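Local coordinates for inorganic pyrophosphatase (Shewanella sp. AS-11, PDB 6LL8), which is a metal-dependent inorganic pyrophosphatase of the type II family that probably hydrolyses diphosphate to two phosphates and binds imidodiphosphate and magnesium ions in this structure, at residues A[47-52]-A[181-186]; A[139-144]-A[162-167]; A[150-155]-A[255-260]; A[197-202]-A[235-240]; A[263-268]-A[279-284]. One frame throughout, in Å; residues are numbered along the deposited sequence.

Contacts 1 and 2 lie in the lobe built round the parallel sheet, their centres about 14 Å apart, and touch where I49 and M183 pack on C142 of helix 134-147. Contact 3 reaches from the loop 150-155 to the hairpin 255-260 of the mixed sheet, and adjoins contact 1 through I150, M181, F184 and I256. Contacts 4 and 5 belong to the mixed-sheet lobe; their centres about 15 Å apart, they meet where I237 lies against V266 and L264. Along the chain, contact 2 closes before contact 1, and contacts 4 and 5 follow in series. Contact 3, whose segments alternate with those of contacts 1 and 2 and whose span includes contact 4, joins the lobes beside the bound imidodiphosphate.

Contact 1 (A[47-52]-A[181-186]); sequences AFILEK and MDMFKV
F48 of helix 44-53 turns its ring toward helix 176-187, and V186 sets one methyl over a face of it. That methyl, CG2, stands 4.1 Å from the ring centroid and 22° off the normal, a CH-pi contact displaced toward the rim, where F48 CD1 is the nearest atom at 3.8 Å. The ring gets there because CG is anti to the backbone N (chi1 174°), which swings it across the gap between the helices. D182 approaches the far end of the same ring through its CB, 4.0 Å from F48 CZ, with the carboxylate plane almost perpendicular to the ring plane. On the more buried side, I49 and M183 cross obliquely: I49 CD1 lies 3.5 Å from M183 SD, and the modelled M183 is one of two conformers. Nearer the surface, K52 NZ and D182 OD2 remain 5.7 Å apart. The axes of the two segments approach to 10.8 Å, an interval bridged by side chains such as F48 and M183. I49 also packs on helices 14-29 and 134-147, about 9 Å from the side chains of metal ligands D13 and D15. Such helix layering flanks the parallel sheet of the DHH-type alpha/beta lobe.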
# COMPACT_ATOMS: atom_id res chain seq x y z
N ALA A 47 11.65 1.93 6.56
CA ALA A 47 13.03 1.87 7.08
C ALA A 47 12.98 1.86 8.61
O ALA A 47 13.76 1.15 9.24
CB ALA A 47 13.84 3.02 6.51
N PHE A 48 12.13 2.70 9.19
CA PHE A 48 11.96 2.78 10.65
C PHE A 48 11.56 1.43 11.20
O PHE A 48 12.11 0.96 12.22
CB PHE A 48 10.96 3.88 10.96
CG PHE A 48 10.57 4.01 12.41
CD1 PHE A 48 11.30 4.82 13.24
CD2 PHE A 48 9.48 3.33 12.94
CE1 PHE A 48 10.98 4.94 14.58
CE2 PHE A 48 9.14 3.46 14.29
CZ PHE A 48 9.89 4.29 15.09
N ILE A 49 10.57 0.79 10.58
CA ILE A 49 10.07 -0.52 11.07
C ILE A 49 11.20 -1.57 11.00
O ILE A 49 11.43 -2.32 11.96
CB ILE A 49 8.86 -0.95 10.25
CG1 ILE A 49 7.65 -0.02 10.49
CG2 ILE A 49 8.50 -2.41 10.53
CD1 ILE A 49 6.55 -0.22 9.45
N LEU A 50 11.86 -1.65 9.85
CA LEU A 50 12.89 -2.69 9.69
C LEU A 50 14.04 -2.44 10.66
O LEU A 50 14.58 -3.40 11.20
CB LEU A 50 13.39 -2.78 8.25
CG LEU A 50 12.37 -3.22 7.20
CD1 LEU A 50 13.09 -3.64 5.93
CD2 LEU A 50 11.44 -4.34 7.67
N GLU A 51 14.43 -1.19 10.88
CA GLU A 51 15.54 -0.91 11.80
C GLU A 51 15.11 -1.32 13.21
O GLU A 51 15.92 -1.93 13.97
CB GLU A 51 15.96 0.55 11.72
CG GLU A 51 17.17 0.85 12.60
CD GLU A 51 17.03 0.96 14.10
OE1 GLU A 51 15.93 1.20 14.60
OE2 GLU A 51 18.09 0.81 14.78
N LYS A 52 13.86 -1.04 13.57
CA LYS A 52 13.40 -1.32 14.94
C LYS A 52 13.51 -2.81 15.26
O LYS A 52 13.83 -3.17 16.40
CB LYS A 52 11.95 -0.85 15.10
CG LYS A 52 11.35 -1.07 16.46
CD LYS A 52 9.99 -0.47 16.56
CE LYS A 52 9.31 -0.73 17.88
NZ LYS A 52 10.08 -0.15 19.00
N MET A 181 1.48 5.30 16.39
CA MET A 181 1.63 6.75 16.30
C MET A 181 3.06 7.10 15.88
O MET A 181 3.23 8.03 15.10
CB MET A 181 1.24 7.40 17.62
CG MET A 181 1.16 8.91 17.49
SD MET A 181 -0.02 9.51 16.25
CE MET A 181 -1.55 8.93 16.95
N ASP A 182 4.06 6.38 16.37
CA ASP A 182 5.46 6.63 15.96
C ASP A 182 5.55 6.59 14.44
O ASP A 182 6.23 7.41 13.81
CB ASP A 182 6.41 5.62 16.55
CG ASP A 182 6.72 5.80 18.01
OD1 ASP A 182 6.30 6.80 18.56
OD2 ASP A 182 7.29 4.85 18.56
N MET A 183 4.97 5.57 13.83
CA MET A 183 5.05 5.40 12.36
C MET A 183 4.45 6.61 11.65
O MET A 183 5.02 7.06 10.63
CB MET A 183 4.35 4.13 11.94
CG MET A 183 5.19 2.88 12.30
SD MET A 183 4.44 1.37 11.69
CE MET A 183 3.02 1.28 12.76
N PHE A 184 3.32 7.10 12.14
CA PHE A 184 2.70 8.29 11.51
C PHE A 184 3.47 9.57 11.81
O PHE A 184 3.46 10.46 10.96
CB PHE A 184 1.21 8.35 11.81
CG PHE A 184 0.46 7.30 11.03
CD1 PHE A 184 0.12 7.52 9.71
CD2 PHE A 184 0.18 6.06 11.58
CE1 PHE A 184 -0.48 6.51 8.96
CE2 PHE A 184 -0.44 5.08 10.84
CZ PHE A 184 -0.75 5.29 9.52
N LYS A 185 4.17 9.65 12.92
CA LYS A 185 5.10 10.79 13.14
C LYS A 185 6.25 10.72 12.14
O LYS A 185 6.64 11.74 11.59
CB LYS A 185 5.61 10.78 14.58
CG LYS A 185 4.55 11.13 15.61
CD LYS A 185 5.15 11.14 17.01
CE LYS A 185 4.20 11.43 18.10
NZ LYS A 185 5.01 11.86 19.28
N VAL A 186 6.76 9.54 11.84
CA VAL A 186 7.79 9.39 10.78
C VAL A 186 7.20 9.83 9.44
O VAL A 186 7.86 10.60 8.72
CB VAL A 186 8.35 7.98 10.74
CG1 VAL A 186 9.25 7.78 9.53
CG2 VAL A 186 9.13 7.68 12.02
O HOH W 1 8.23 2.57 17.96

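Contact 2 (A[139-144]-A[162-167]); sequences IMMCAI and RCVEAL
I144 and V164 make the tightest contact between these two helices, and all the pairings across it are apolar, without a hydrogen bond. Among the methyl contacts, I144 CG2 and V164 CG2 are only 3.4 Å apart, closer than usual for two carbons, as the side chains pass antiparallel to one another. I144 CG1 is anti to the carbonyl carbon (chi1 -58°), and beyond it CD1 reaches L167 CD1 at 3.7 Å, the two side chains crossing at about a right angle. L167 CD1 also lies 3.8 Å from M140 CB, so one leucine methyl touches two residues of the facing helix. Sulfur takes part once: I144 CD1 is 3.6 Å from C163 SG, in one of two conformers of that cysteine. M141 completes the interface through its methylenes: CB lies 4.0 Å from L167 CB, and CG 4.1 Å from the methyl V164 CG1. The segment axes approach to 9.0 Å and run nearly antiparallel (crossing angle -151°). F176 of helix 176-187 adds to the packing on M141 and V164. The motif is an antiparallel helix pair joined by the loop 148-157; helix 134-147 carries the magnesium ligand D147, whose side chain is about 6 Å from that of I144.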
# COMPACT_ATOMS: atom_id res chain seq x y z
N ILE A 139 7.39 -6.81 12.81
CA ILE A 139 7.21 -6.09 11.54
C ILE A 139 5.79 -6.35 11.02
O ILE A 139 5.21 -5.43 10.40
CB ILE A 139 8.32 -6.37 10.53
CG1 ILE A 139 8.31 -7.79 9.97
CG2 ILE A 139 9.67 -5.99 11.11
CD1 ILE A 139 9.29 -8.01 8.84
N MET A 140 5.23 -7.52 11.21
CA MET A 140 3.85 -7.79 10.79
C MET A 140 2.88 -6.88 11.55
O MET A 140 1.97 -6.29 10.98
CB MET A 140 3.50 -9.25 11.01
CG MET A 140 4.25 -10.23 10.11
SD MET A 140 3.84 -11.95 10.45
CE MET A 140 2.17 -12.02 9.84
N MET A 141 3.10 -6.78 12.85
CA MET A 141 2.29 -5.90 13.71
C MET A 141 2.34 -4.47 13.19
O MET A 141 1.30 -3.80 13.07
CB MET A 141 2.84 -5.99 15.13
CG MET A 141 2.09 -5.13 16.14
SD MET A 141 3.07 -4.66 17.58
CE MET A 141 4.22 -3.54 16.78
N CYS A 142 3.55 -3.99 12.90
CA CYS A 142 3.71 -2.61 12.40
C CYS A 142 2.96 -2.45 11.08
O CYS A 142 2.31 -1.41 10.86
CB CYS A 142 5.16 -2.24 12.23
SG CYS A 142 6.05 -2.00 13.77
N ALA A 143 3.10 -3.40 10.17
CA ALA A 143 2.41 -3.28 8.88
C ALA A 143 0.90 -3.14 9.08
O ALA A 143 0.26 -2.31 8.40
CB ALA A 143 2.70 -4.47 8.01
N ILE A 144 0.31 -3.89 10.00
CA ILE A 144 -1.15 -3.85 10.19
C ILE A 144 -1.52 -2.51 10.83
O ILE A 144 -2.54 -1.92 10.45
CB ILE A 144 -1.63 -5.05 11.02
CG1 ILE A 144 -1.26 -6.39 10.37
CG2 ILE A 144 -3.14 -4.94 11.23
CD1 ILE A 144 -1.34 -7.56 11.30
N ARG A 162 -7.42 -8.25 16.38
CA ARG A 162 -7.00 -9.48 17.09
C ARG A 162 -5.60 -9.88 16.64
O ARG A 162 -4.79 -10.32 17.46
CB ARG A 162 -7.99 -10.60 16.81
CG ARG A 162 -9.37 -10.43 17.43
CD ARG A 162 -10.22 -11.69 17.34
NE ARG A 162 -10.21 -12.25 15.99
CZ ARG A 162 -11.18 -12.12 15.08
NH1 ARG A 162 -12.30 -11.49 15.38
NH2 ARG A 162 -11.04 -12.65 13.88
N CYS A 163 -5.31 -9.72 15.35
CA CYS A 163 -3.98 -10.07 14.85
C CYS A 163 -2.91 -9.17 15.49
O CYS A 163 -1.87 -9.66 15.93
CB CYS A 163 -4.10 -9.97 13.34
SG CYS A 163 -2.66 -10.66 12.55
N VAL A 164 -3.15 -7.86 15.52
CA VAL A 164 -2.17 -6.94 16.16
C VAL A 164 -1.98 -7.35 17.63
O VAL A 164 -0.84 -7.36 18.10
CB VAL A 164 -2.59 -5.48 16.01
CG1 VAL A 164 -1.84 -4.58 16.99
CG2 VAL A 164 -2.37 -5.03 14.59
N GLU A 165 -3.07 -7.63 18.34
CA GLU A 165 -2.93 -7.99 19.77
C GLU A 165 -2.06 -9.24 19.90
O GLU A 165 -1.18 -9.31 20.78
CB GLU A 165 -4.32 -8.17 20.37
CG GLU A 165 -5.07 -6.86 20.52
CD GLU A 165 -6.52 -6.98 20.91
OE1 GLU A 165 -7.07 -8.09 20.79
OE2 GLU A 165 -7.10 -5.92 21.23
N ALA A 166 -2.32 -10.27 19.08
CA ALA A 166 -1.56 -11.54 19.17
C ALA A 166 -0.10 -11.31 18.80
O ALA A 166 0.82 -11.80 19.46
CB ALA A 166 -2.18 -12.57 18.28
N LEU A 167 0.13 -10.56 17.71
CA LEU A 167 1.51 -10.30 17.26
C LEU A 167 2.28 -9.43 18.25
O LEU A 167 3.48 -9.65 18.43
CB LEU A 167 1.51 -9.67 15.87
CG LEU A 167 0.99 -10.56 14.76
CD1 LEU A 167 0.72 -9.72 13.52
CD2 LEU A 167 1.95 -11.68 14.43

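Contact 3 (A[150-155]-A[255-260]); sequences IFKSPT and DIMKEG
K152 spans the boundary between the two lobes, beside the cleft that holds imidodiphosphate, and grips the hairpin turn between strands 248-255 and 260-267. Its chain runs extended until it bends at chi4 (-144°), which brings NZ to I256 O at 3.0 Å; this hydrogen bond comes from above the carbonyl plane, with a C=O...N angle of 133°. M257 bends its chain back so that SD lies 3.4 Å from K152 NZ, although this methionine has a second conformer. E259 runs roughly perpendicular to K152, its OE2 3.8 Å from both CG and CD of K152 and 4.3 Å from NZ, too far for a salt bridge though the opposite charges would be expected to attract. One water joins K152 O (2.8 Å) to E259 OE1 (2.7 Å), donating to both; a second lies near K152 NZ and E259 OE2, its bonding doubtful. A looser apolar touch pairs I150 CD1 with I256 CD1, and F184 of helix 176-187 packs on both isoleucines. The hairpin is stiffened from within: D255 OD1 accepts from M257 N, making an Asx turn, and from K258 N, completing an Asx motif, while K258 NZ forms a salt bridge to D255 OD2. E259 and G260 face D255 in a G1 beta bulge. This turn, contacted by K152 and a bridging water, belongs to the interdomain interface of a two-domain type II pyrophosphatase.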
# COMPACT_ATOMS: atom_id res chain seq x y z
N ILE A 150 -3.79 2.77 12.65
CA ILE A 150 -3.99 2.60 14.10
C ILE A 150 -5.46 2.29 14.37
O ILE A 150 -6.06 2.80 15.34
CB ILE A 150 -3.46 3.78 14.94
CG1 ILE A 150 -2.28 4.52 14.32
CG2 ILE A 150 -3.13 3.27 16.34
CD1 ILE A 150 -1.84 5.78 15.08
N PHE A 151 -6.03 1.45 13.54
CA PHE A 151 -7.43 0.95 13.63
C PHE A 151 -8.45 2.01 13.23
O PHE A 151 -9.66 1.72 13.31
CB PHE A 151 -7.77 0.36 15.00
CG PHE A 151 -6.79 -0.62 15.56
CD1 PHE A 151 -6.05 -1.49 14.77
CD2 PHE A 151 -6.72 -0.78 16.93
CE1 PHE A 151 -5.23 -2.43 15.35
CE2 PHE A 151 -5.90 -1.73 17.50
CZ PHE A 151 -5.14 -2.55 16.71
N LYS A 152 -8.04 3.19 12.79
CA LYS A 152 -9.00 4.25 12.42
C LYS A 152 -9.58 4.05 11.03
O LYS A 152 -10.66 4.55 10.73
CB LYS A 152 -8.30 5.61 12.44
CG LYS A 152 -7.76 6.07 13.79
CD LYS A 152 -6.87 7.31 13.68
CE LYS A 152 -6.33 7.81 15.02
NZ LYS A 152 -6.29 9.27 14.99
N SER A 153 -8.84 3.41 10.14
CA SER A 153 -9.29 3.28 8.75
C SER A 153 -10.55 2.42 8.70
O SER A 153 -10.62 1.40 9.39
CB SER A 153 -8.22 2.67 7.90
OG SER A 153 -8.66 2.58 6.56
N PRO A 154 -11.49 2.71 7.80
CA PRO A 154 -12.66 1.86 7.64
C PRO A 154 -12.36 0.49 7.04
O PRO A 154 -13.23 -0.35 7.07
CB PRO A 154 -13.60 2.67 6.75
CG PRO A 154 -12.70 3.53 5.97
CD PRO A 154 -11.57 3.89 6.93
N THR A 155 -11.13 0.26 6.59
CA THR A 155 -10.73 -1.09 6.18
C THR A 155 -10.47 -1.98 7.38
O THR A 155 -10.38 -3.20 7.22
CB THR A 155 -9.50 -1.07 5.30
OG1 THR A 155 -8.43 -0.52 6.07
CG2 THR A 155 -9.73 -0.30 4.03
N ASP A 255 -5.17 13.58 6.65
CA ASP A 255 -4.94 13.93 8.06
C ASP A 255 -5.53 12.81 8.90
O ASP A 255 -6.76 12.62 8.90
CB ASP A 255 -5.59 15.28 8.32
CG ASP A 255 -5.34 15.82 9.71
OD1 ASP A 255 -5.47 15.03 10.65
OD2 ASP A 255 -4.93 17.04 9.81
N ILE A 256 -4.67 12.07 9.58
CA ILE A 256 -5.13 10.88 10.33
C ILE A 256 -5.81 11.26 11.64
O ILE A 256 -6.45 10.39 12.22
CB ILE A 256 -4.03 9.86 10.53
CG1 ILE A 256 -2.98 10.30 11.53
CG2 ILE A 256 -3.44 9.44 9.20
CD1 ILE A 256 -2.42 9.20 12.38
N MET A 257 -5.69 12.50 12.06
CA MET A 257 -6.38 12.92 13.30
C MET A 257 -7.76 13.52 12.95
O MET A 257 -8.71 13.14 13.64
CB MET A 257 -5.49 13.86 14.12
CG MET A 257 -4.05 13.30 14.35
SD MET A 257 -3.91 11.72 15.30
CE MET A 257 -4.54 12.29 16.87
N LYS A 258 -7.88 14.36 11.93
CA LYS A 258 -9.20 14.83 11.40
C LYS A 258 -9.95 13.66 10.77
O LYS A 258 -11.17 13.75 10.57
CB LYS A 258 -9.03 15.90 10.30
CG LYS A 258 -8.46 17.25 10.74
CD LYS A 258 -8.15 18.18 9.56
CE LYS A 258 -7.49 19.47 10.00
NZ LYS A 258 -6.34 19.22 10.91
N GLU A 259 -9.21 12.65 10.34
CA GLU A 259 -9.75 11.50 9.59
C GLU A 259 -10.44 11.98 8.32
O GLU A 259 -11.59 11.61 8.04
CB GLU A 259 -10.66 10.64 10.45
CG GLU A 259 -9.96 10.09 11.68
CD GLU A 259 -10.72 9.10 12.52
OE1 GLU A 259 -11.75 8.62 12.05
OE2 GLU A 259 -10.32 8.89 13.68
N GLY A 260 -9.74 12.72 7.50
CA GLY A 260 -10.23 13.13 6.18
C GLY A 260 -9.07 13.49 5.28
O GLY A 260 -7.90 13.52 5.73
O HOH W 2 -12.16 6.00 12.53
O HOH W 3 -8.45 10.46 14.92

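Contact 4 (A[197-202]-A[235-240]); sequences DLVMRD and ADIAKL
V199, on the short helix 195-199, faces I237 on helix 230-243, their CA atoms 7.2 Å apart and the nearest such pair across the contact. V199 is the hub, because each of its methyls has partners across the gap. CG1 meets L240 CD2 at 3.6 Å, with the valine and leucine side by side and pointing opposite ways. I237 comes in roughly square to the valine and presents CG2, which is 4.0 Å from V199 CG1 and touches CG2 as well. Its CG1 sits between the backbone N and the carbonyl carbon (chi1 63°), leaving CG2 anti to the carbonyl carbon and next to the valine. M200 bends at chi2 (-55°), which brings SD to within 3.8 Å of the same leucine methyl, L240 CD2. The polar member is D236, whose OD2 lies 3.5 Å from V199 CG2 while forming a salt bridge to R196 NE, one turn back on the short helix; the carboxylate is therefore paired even where it borders a methyl. Beyond this contact, I237 also packs on L264 and V266 of strand 260-267 and L198 on L218 of strand 211-220, placing both helices against the mixed sheet.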
# COMPACT_ATOMS: atom_id res chain seq x y z
N ASP A 197 9.30 13.73 -4.90
CA ASP A 197 9.54 12.61 -3.97
C ASP A 197 8.31 12.42 -3.09
O ASP A 197 7.99 11.27 -2.77
CB ASP A 197 10.81 12.84 -3.15
CG ASP A 197 12.12 12.78 -3.93
OD1 ASP A 197 12.12 12.22 -5.03
OD2 ASP A 197 13.12 13.20 -3.36
N LEU A 198 7.60 13.49 -2.73
CA LEU A 198 6.36 13.34 -1.94
C LEU A 198 5.25 12.77 -2.82
O LEU A 198 4.53 11.85 -2.39
CB LEU A 198 5.96 14.68 -1.35
CG LEU A 198 6.89 15.24 -0.28
CD1 LEU A 198 6.43 16.63 0.12
CD2 LEU A 198 6.97 14.33 0.94
N VAL A 199 5.07 13.28 -4.03
CA VAL A 199 4.02 12.77 -4.93
C VAL A 199 4.22 11.25 -5.11
O VAL A 199 3.23 10.52 -5.12
CB VAL A 199 4.02 13.53 -6.26
CG1 VAL A 199 3.14 12.88 -7.29
CG2 VAL A 199 3.65 14.99 -6.06
N MET A 200 5.45 10.80 -5.30
CA MET A 200 5.74 9.40 -5.63
C MET A 200 5.89 8.53 -4.40
O MET A 200 6.07 7.32 -4.58
CB MET A 200 7.01 9.29 -6.47
CG MET A 200 6.93 9.98 -7.82
SD MET A 200 5.59 9.48 -8.83
CE MET A 200 5.98 7.76 -9.01
N ARG A 201 5.84 9.06 -3.21
CA ARG A 201 6.18 8.25 -2.01
C ARG A 201 5.21 7.08 -1.83
O ARG A 201 5.66 6.02 -1.39
CB ARG A 201 6.15 9.14 -0.78
CG ARG A 201 6.37 8.38 0.52
CD ARG A 201 6.95 9.24 1.58
NE ARG A 201 8.33 9.58 1.27
CZ ARG A 201 9.00 10.53 1.90
NH1 ARG A 201 8.41 11.24 2.84
NH2 ARG A 201 10.24 10.79 1.55
N ASP A 202 3.93 7.30 -2.10
CA ASP A 202 2.89 6.29 -1.87
C ASP A 202 1.91 6.38 -3.02
O ASP A 202 0.75 6.76 -2.82
CB ASP A 202 2.25 6.50 -0.52
CG ASP A 202 1.19 5.52 -0.11
OD1 ASP A 202 1.04 4.50 -0.80
OD2 ASP A 202 0.58 5.79 0.98
N ALA A 235 1.66 21.74 -9.12
CA ALA A 235 2.44 21.88 -10.36
C ALA A 235 3.03 20.53 -10.71
O ALA A 235 3.09 20.15 -11.89
CB ALA A 235 3.52 22.93 -10.21
N ASP A 236 3.49 19.80 -9.70
CA ASP A 236 4.17 18.52 -9.98
C ASP A 236 3.22 17.45 -10.49
O ASP A 236 3.59 16.69 -11.40
CB ASP A 236 4.94 18.04 -8.77
CG ASP A 236 5.92 16.95 -9.18
OD1 ASP A 236 6.87 17.25 -9.99
OD2 ASP A 236 5.66 15.81 -8.79
N ILE A 237 1.99 17.38 -9.97
CA ILE A 237 1.05 16.35 -10.46
C ILE A 237 0.66 16.64 -11.92
O ILE A 237 0.42 15.70 -12.66
CB ILE A 237 -0.15 16.11 -9.56
CG1 ILE A 237 -1.06 17.33 -9.42
CG2 ILE A 237 0.31 15.57 -8.22
CD1 ILE A 237 -2.33 17.03 -8.66
N ALA A 238 0.60 17.91 -12.33
CA ALA A 238 0.31 18.24 -13.75
C ALA A 238 1.46 17.71 -14.61
O ALA A 238 1.19 17.17 -15.68
CB ALA A 238 0.14 19.72 -13.92
N LYS A 239 2.71 17.88 -14.20
CA LYS A 239 3.87 17.34 -14.94
C LYS A 239 3.78 15.82 -14.99
O LYS A 239 3.98 15.25 -16.06
CB LYS A 239 5.18 17.78 -14.29
CG LYS A 239 5.51 19.26 -14.41
CD LYS A 239 6.86 19.61 -13.77
CE LYS A 239 7.08 21.08 -13.51
NZ LYS A 239 7.04 21.88 -14.75
N LEU A 240 3.49 15.18 -13.86
CA LEU A 240 3.44 13.71 -13.82
C LEU A 240 2.35 13.19 -14.75
O LEU A 240 2.53 12.15 -15.39
CB LEU A 240 3.21 13.27 -12.37
CG LEU A 240 3.27 11.78 -12.13
CD1 LEU A 240 4.60 11.16 -12.55
CD2 LEU A 240 3.03 11.53 -10.66

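Contact 5 (A[263-268]-A[279-284]); sequences MLVVSD and KPTVDG
V265 N donates to G284 O at 2.8 Å, the hydrogen bond that fastens the loop to strand 260-267. It is moderately bent, with an angle of 148° at the hydrogen, and the donor is tilted 23° from the carbonyl plane. The same oxygen also receives a CA-H...O contact from L264 CA at 3.4 Å, so it draws on two neighbouring residues of the strand. On the side-chain side, V265 CG2 meets T281 CG2 at 3.6 Å, and V265 CB lies 4.0 Å from that methyl. T281 holds OG1 between its backbone N and carbonyl carbon (chi1 45°), which turns CG2 anti to the carbonyl carbon and toward the valine. G284 sits at positive phi, a conformation glycine adopts readily, and its CA lies 5.0 Å from that of V265. Further out, T273 of helix 272-277 packs on both V265 and T281, while V286 touches T281 and also pairs through its backbone with M263, carrying the strand pairing on beyond G284. L264 points the other way, toward helix 230-243. Helix 272-277 connects two neighbouring antiparallel strands, 260-267 and 285-289, the latter at the edge of the mixed sheet of the DHHA2 domain.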
# COMPACT_ATOMS: atom_id res chain seq x y z
N MET A 263 -8.05 16.23 -1.57
CA MET A 263 -7.59 15.65 -2.82
C MET A 263 -7.24 16.75 -3.79
O MET A 263 -8.05 17.62 -4.06
CB MET A 263 -8.66 14.75 -3.44
CG MET A 263 -8.20 14.03 -4.69
SD MET A 263 -9.50 13.11 -5.52
CE MET A 263 -9.46 11.59 -4.56
N LEU A 264 -6.02 16.70 -4.30
CA LEU A 264 -5.54 17.56 -5.40
C LEU A 264 -5.79 16.79 -6.70
O LEU A 264 -5.42 15.60 -6.76
CB LEU A 264 -4.06 17.89 -5.23
CG LEU A 264 -3.63 18.43 -3.87
CD1 LEU A 264 -2.14 18.74 -3.86
CD2 LEU A 264 -4.43 19.63 -3.46
N VAL A 265 -6.35 17.44 -7.72
CA VAL A 265 -6.82 16.74 -8.92
C VAL A 265 -6.32 17.46 -10.16
O VAL A 265 -6.60 18.67 -10.33
CB VAL A 265 -8.36 16.70 -8.94
CG1 VAL A 265 -8.88 16.01 -10.20
CG2 VAL A 265 -8.93 16.04 -7.69
N VAL A 266 -5.72 16.71 -11.07
CA VAL A 266 -5.55 17.14 -12.48
C VAL A 266 -6.11 16.04 -13.35
O VAL A 266 -5.78 14.89 -13.15
CB VAL A 266 -4.09 17.48 -12.81
CG1 VAL A 266 -3.65 18.70 -12.03
CG2 VAL A 266 -3.14 16.33 -12.53
N SER A 267 -7.04 16.37 -14.22
CA SER A 267 -7.79 15.33 -14.95
C SER A 267 -8.23 15.83 -16.31
O SER A 267 -8.65 16.97 -16.44
CB SER A 267 -8.99 14.93 -14.15
OG SER A 267 -9.70 13.87 -14.76
N ASP A 268 -8.27 14.92 -17.25
CA ASP A 268 -8.96 15.13 -18.54
C ASP A 268 -10.46 15.29 -18.36
O ASP A 268 -11.09 15.79 -19.30
CB ASP A 268 -8.62 13.99 -19.50
CG ASP A 268 -7.19 14.03 -20.01
OD1 ASP A 268 -6.53 15.08 -19.91
OD2 ASP A 268 -6.73 13.01 -20.55
N LYS A 279 -18.84 15.40 -4.98
CA LYS A 279 -18.11 16.51 -4.35
C LYS A 279 -17.21 17.17 -5.37
O LYS A 279 -16.13 16.66 -5.66
CB LYS A 279 -17.36 15.97 -3.15
CG LYS A 279 -18.30 15.45 -2.10
CD LYS A 279 -17.67 15.19 -0.78
CE LYS A 279 -18.67 14.66 0.21
NZ LYS A 279 -18.12 14.59 1.58
N PRO A 280 -17.64 18.30 -5.96
CA PRO A 280 -16.89 18.91 -7.03
C PRO A 280 -15.57 19.50 -6.53
O PRO A 280 -15.49 20.04 -5.43
CB PRO A 280 -17.76 20.05 -7.55
CG PRO A 280 -18.69 20.34 -6.41
CD PRO A 280 -18.90 19.02 -5.71
N THR A 281 -14.57 19.42 -7.38
CA THR A 281 -13.34 20.17 -7.10
C THR A 281 -13.61 21.65 -7.38
O THR A 281 -14.41 22.01 -8.26
CB THR A 281 -12.15 19.70 -7.93
OG1 THR A 281 -12.58 19.52 -9.26
CG2 THR A 281 -11.62 18.38 -7.47
N VAL A 282 -12.86 22.46 -6.67
CA VAL A 282 -12.81 23.91 -6.88
C VAL A 282 -11.33 24.22 -7.07
O VAL A 282 -10.53 23.97 -6.16
CB VAL A 282 -13.40 24.69 -5.69
CG1 VAL A 282 -13.27 26.17 -5.97
CG2 VAL A 282 -14.84 24.29 -5.42
N ASP A 283 -11.01 24.75 -8.25
CA ASP A 283 -9.62 25.01 -8.67
C ASP A 283 -8.73 23.83 -8.26
O ASP A 283 -7.66 24.02 -7.69
CB ASP A 283 -9.12 26.33 -8.14
CG ASP A 283 -9.85 27.51 -8.73
OD1 ASP A 283 -10.61 27.34 -9.71
OD2 ASP A 283 -9.64 28.58 -8.20
N GLY A 284 -9.20 22.64 -8.58
CA GLY A 284 -8.38 21.43 -8.48
C GLY A 284 -8.23 20.87 -7.08
O GLY A 284 -7.41 19.96 -6.92